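PDB 6LCH: Sel1 repeat family protein from Pseudomonas aeruginosa, which probably acts as an immunity protein, binding and neutralising the type VI secretion effector PldB so that the producing bacterium is spared. Local coordinates for residues V9-E13 and K14-P18; D125-S129 and L130-P134. All coordinates share one frame; numbering follows the deposited sequence.

Contact 1: residues V9-E13 and K14-P18; sequences VCVNE and KDHLP
Asn-12 and Lys-14 illustrate how one amide side chain can organise a tight bend in a segment without regular helix or strand. The amide oxygen of Asn-12 reaches forward along the chain to take the backbone N-H of Lys-14: OD1 lies 3.1 Å from Lys-14 N, the donor sits in the amide plane on a lone pair, and the bond is fairly straight at 155°. CG of Asn-12, turned some way off anti to its backbone N (chi1 -149°), swings the amide over to this N-H. The Lys-14 chain then curls round the same oxygen, turning at chi3 (-120°) so that CE comes to 3.2 Å from Asn-12 OD1. Asn-12 uses its backbone too. Its carbonyl oxygen accepts Asp-15 N at 2.9 Å, with the donor well above the carbonyl plane, while a water takes its N-H and donates to Asp-15 OD2.

On the His-16 ring two unlike groups meet. Val-11 CG2 abuts the ring edge in plane, 3.4 Å from His-16 NE2, the two side chains crossing at about a right angle; Asn-12 O lies over one face, displaced toward the rim. Leu-17 CG rests 3.5 Å from Glu-13 O, which also accepts a weak bond from His-16 N. Glu-13 itself leaves the bend as an extended chain and carries its carboxylate to Asn-132. Together, the OD1 bond to the second N-H and the carbonyl bond to the third make an Asx turn laid over a type I beta turn.

Contact 2: residues D125-S129 and L130-P134; sequences DKAAS and LGNPP
From Ala-127 and Ala-128 to Asn-132 the backbone closes helix 123-129 in a Schellman motif, with Gly-131 at positive phi (81°) as the C-prime residue. Asn-132 N reaches back to Ala-127 O at 3.0 Å in a nearly straight bond, and inside this loop Gly-131 N binds Ala-128 O at 2.9 Å. Ala-127 O accepts a second N-H, that of Leu-130, and the two donors come from opposite faces of its carbonyl plane, so the oxygen is gripped from both sides.

The side chains follow this reversal. As the chain doubles back, Asn-132 CB is laid against the last helical turn, 3.8 Å from Ala-127 CB. With CG anti to the backbone N (chi1 178°), the amide of Asn-132 extends onward to serve as N-cap of helix 133-146: OD1 accepts Ala-135 N, while ND2 turns to Glu-13 and Gln-98. Leu-130 packs on the other end of the loop. Its CB lies 3.7 Å from Ala-127 O, and its branched end lies beyond the end of the helix, past the Lys-126 carbonyl. The Lys-126 side chain, bent at chi2 (55°) and salt-bridged through NZ to Asp-119, passes it loosely. Here Lys-126 CE and Leu-130 CD1 approach to 4.4 Å.

In the fold
The two contacts lie in series along the chain, contact 1 in the N-terminal loop before helix 22-34 and contact 2 at the junction of helices 123-129 and 133-146, yet their centres are only about 9 Å apart. Glu-13 OE2 approaches Asn-132 ND2, probably as a hydrogen bond, and the His-16 ring packs on Leu-130. Gln-163 joins both, accepting from Glu-13 N and donating to the Gly-131 carbonyl, and the Cys-10 to Cys-159 disulfide ties the same loop to helix 150-162. In this all-helical Sel1-repeat protein, of the TPR clan, the N-terminal segment is thus fastened across the ends of helices much later in sequence.

Contact 1: residues V9-E13 and K14-P18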
loop_
_atom_site.group_PDB
_atom_site.type_symbol
_atom_site.label_atom_id
_atom_site.label_comp_id
_atom_site.label_asym_id
_atom_site.label_seq_id
_atom_site.Cartn_x
_atom_site.Cartn_y
_atom_site.Cartn_z
ATOM N N VAL A 9 1.102 7.030 18.839
ATOM C CA VAL A 9 0.241 8.114 18.381
ATOM C C VAL A 9 0.260 8.136 16.860
ATOM O O VAL A 9 1.290 7.854 16.234
ATOM C CB VAL A 9 0.702 9.457 18.979
ATOM C CG1 VAL A 9 0.121 10.640 18.206
ATOM C CG2 VAL A 9 0.322 9.539 20.456
ATOM N N CYS A 10 -0.888 8.430 16.253
ATOM C CA CYS A 10 -0.986 8.451 14.798
ATOM C C CYS A 10 -0.355 9.728 14.258
ATOM O O CYS A 10 -0.826 10.832 14.549
ATOM C CB CYS A 10 -2.443 8.346 14.355
ATOM S SG CYS A 10 -2.641 8.319 12.558
ATOM N N VAL A 11 0.703 9.578 13.463
ATOM C CA VAL A 11 1.425 10.715 12.910
ATOM C C VAL A 11 1.513 10.566 11.398
ATOM O O VAL A 11 1.559 9.455 10.860
ATOM C CB VAL A 11 2.835 10.862 13.530
ATOM C CG1 VAL A 11 2.732 11.072 15.036
ATOM C CG2 VAL A 11 3.694 9.649 13.218
ATOM N N ASN A 12 1.526 11.700 10.711
ATOM C CA ASN A 12 1.631 11.688 9.259
ATOM C C ASN A 12 3.057 11.345 8.846
ATOM O O ASN A 12 4.014 11.983 9.297
ATOM C CB ASN A 12 1.215 13.039 8.687
ATOM C CG ASN A 12 0.589 12.918 7.318
ATOM O OD1 ASN A 12 1.241 12.496 6.364
ATOM N ND2 ASN A 12 -0.686 13.275 7.214
ATOM N N GLU A 13 3.199 10.332 7.990
ATOM C CA GLU A 13 4.517 9.986 7.471
ATOM C C GLU A 13 5.138 11.144 6.702
ATOM O O GLU A 13 6.364 11.220 6.582
ATOM C CB GLU A 13 4.425 8.749 6.579
ATOM C CG GLU A 13 5.758 8.066 6.334
ATOM C CD GLU A 13 5.703 7.073 5.197
ATOM O OE1 GLU A 13 5.193 7.431 4.118
ATOM O OE2 GLU A 13 6.172 5.932 5.379
ATOM N N LYS A 14 4.310 12.053 6.177
ATOM C CA LYS A 14 4.760 13.271 5.497
ATOM C C LYS A 14 5.305 14.332 6.464
ATOM O O LYS A 14 5.560 15.466 6.037
ATOM C CB LYS A 14 3.619 13.860 4.666
ATOM C CG LYS A 14 3.209 12.999 3.485
ATOM C CD LYS A 14 1.753 13.233 3.114
ATOM C CE LYS A 14 0.936 11.952 3.214
ATOM N NZ LYS A 14 -0.524 12.235 3.303
ATOM N N ASP A 15 5.518 13.975 7.733
ATOM C CA ASP A 15 6.104 14.871 8.721
ATOM C C ASP A 15 7.571 14.580 9.012
ATOM O O ASP A 15 8.285 15.484 9.456
ATOM C CB ASP A 15 5.325 14.798 10.042
ATOM C CG ASP A 15 3.971 15.469 9.961
ATOM O OD1 ASP A 15 3.554 15.847 8.848
ATOM O OD2 ASP A 15 3.323 15.620 11.020
ATOM N N HIS A 16 8.031 13.347 8.786
ATOM C CA HIS A 16 9.408 12.970 9.091
ATOM C C HIS A 16 10.141 12.498 7.839
ATOM O O HIS A 16 10.779 11.438 7.848
ATOM C CB HIS A 16 9.442 11.873 10.156
ATOM C CG HIS A 16 8.249 11.865 11.060
ATOM N ND1 HIS A 16 7.843 12.976 11.770
ATOM C CD2 HIS A 16 7.374 10.879 11.372
ATOM C CE1 HIS A 16 6.772 12.672 12.482
ATOM N NE2 HIS A 16 6.467 11.406 12.259
ATOM N N LEU A 17 10.036 13.265 6.746
ATOM C CA LEU A 17 10.723 12.948 5.502
ATOM C C LEU A 17 11.769 14.013 5.191
ATOM O O LEU A 17 11.565 15.197 5.480
ATOM C CB LEU A 17 9.754 12.849 4.316
ATOM C CG LEU A 17 8.850 11.614 4.207
ATOM C CD1 LEU A 17 7.943 11.696 2.982
ATOM C CD2 LEU A 17 9.652 10.321 4.218
ATOM N N PRO A 18 12.895 13.626 4.600
ATOM C CA PRO A 18 13.916 14.606 4.226
ATOM C C PRO A 18 13.468 15.411 3.020
ATOM O O PRO A 18 12.502 15.030 2.342
ATOM C CB PRO A 18 15.134 13.728 3.898
ATOM C CG PRO A 18 14.538 12.447 3.430
ATOM C CD PRO A 18 13.286 12.252 4.239
HETATM O O HOH W 1 1.509 14.136 11.915
#

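Contact 2: residues D125-S129 and L130-P134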
loop_
_atom_site.group_PDB
_atom_site.type_symbol
_atom_site.label_atom_id
_atom_site.label_comp_id
_atom_site.label_asym_id
_atom_site.label_seq_id
_atom_site.Cartn_x
_atom_site.Cartn_y
_atom_site.Cartn_z
ATOM N N ASP A 125 7.756 -1.556 14.341
ATOM C CA ASP A 125 7.303 -0.589 15.335
ATOM C C ASP A 125 7.940 0.777 15.108
ATOM O O ASP A 125 7.261 1.805 15.209
ATOM C CB ASP A 125 7.604 -1.102 16.742
ATOM C CG ASP A 125 6.661 -2.216 17.168
ATOM O OD1 ASP A 125 7.045 -3.029 18.035
ATOM O OD2 ASP A 125 5.538 -2.283 16.625
ATOM N N LYS A 126 9.237 0.808 14.794
ATOM C CA LYS A 126 9.900 2.078 14.511
ATOM C C LYS A 126 9.284 2.760 13.294
ATOM O O LYS A 126 8.985 3.960 13.326
ATOM C CB LYS A 126 11.396 1.854 14.307
ATOM C CG LYS A 126 12.186 3.144 14.106
ATOM C CD LYS A 126 11.965 4.121 15.247
ATOM C CE LYS A 126 12.922 5.311 15.149
ATOM N NZ LYS A 126 12.463 6.481 15.944
ATOM N N ALA A 127 9.077 2.004 12.211
ATOM C CA ALA A 127 8.431 2.565 11.027
ATOM C C ALA A 127 7.007 3.010 11.334
ATOM O O ALA A 127 6.603 4.119 10.969
ATOM C CB ALA A 127 8.447 1.548 9.886
ATOM N N ALA A 128 6.229 2.158 12.008
ATOM C CA ALA A 128 4.906 2.573 12.456
ATOM C C ALA A 128 4.998 3.759 13.407
ATOM O O ALA A 128 4.107 4.619 13.421
ATOM C CB ALA A 128 4.182 1.408 13.131
ATOM N N SER A 129 6.072 3.826 14.212
ATOM C CA SER A 129 6.239 4.962 15.111
ATOM C C SER A 129 6.405 6.276 14.362
ATOM O O SER A 129 6.141 7.342 14.931
ATOM C CB SER A 129 7.441 4.767 16.042
ATOM O OG SER A 129 8.671 4.961 15.372
ATOM N N LEU A 130 6.849 6.224 13.111
ATOM C CA LEU A 130 6.960 7.403 12.273
ATOM C C LEU A 130 5.779 7.541 11.326
ATOM O O LEU A 130 5.819 8.370 10.414
ATOM C CB LEU A 130 8.278 7.358 11.499
ATOM C CG LEU A 130 9.492 7.327 12.436
ATOM C CD1 LEU A 130 10.785 6.996 11.697
ATOM C CD2 LEU A 130 9.610 8.653 13.168
ATOM N N GLY A 131 4.734 6.736 11.515
ATOM C CA GLY A 131 3.541 6.845 10.705
ATOM C C GLY A 131 3.616 6.173 9.355
ATOM O O GLY A 131 2.840 6.522 8.464
ATOM N N ASN A 132 4.517 5.219 9.177
ATOM C CA ASN A 132 4.658 4.536 7.895
ATOM C C ASN A 132 3.408 3.724 7.585
ATOM O O ASN A 132 3.060 2.823 8.358
ATOM C CB ASN A 132 5.886 3.637 7.921
ATOM C CG ASN A 132 6.058 2.860 6.639
ATOM O OD1 ASN A 132 5.851 1.648 6.609
ATOM N ND2 ASN A 132 6.433 3.554 5.571
ATOM N N PRO A 133 2.703 4.007 6.492
ATOM C CA PRO A 133 1.435 3.306 6.212
ATOM C C PRO A 133 1.621 1.811 5.989
ATOM O O PRO A 133 0.801 1.021 6.480
ATOM C CB PRO A 133 0.912 4.012 4.951
ATOM C CG PRO A 133 1.510 5.386 5.027
ATOM C CD PRO A 133 2.878 5.188 5.627
ATOM N N PRO A 134 2.651 1.361 5.251
ATOM C CA PRO A 134 2.852 -0.097 5.159
ATOM C C PRO A 134 3.095 -0.764 6.500
ATOM O O PRO A 134 2.533 -1.836 6.767
ATOM C CB PRO A 134 4.067 -0.223 4.231
ATOM C CG PRO A 134 3.988 0.984 3.373
ATOM C CD PRO A 134 3.535 2.067 4.299
#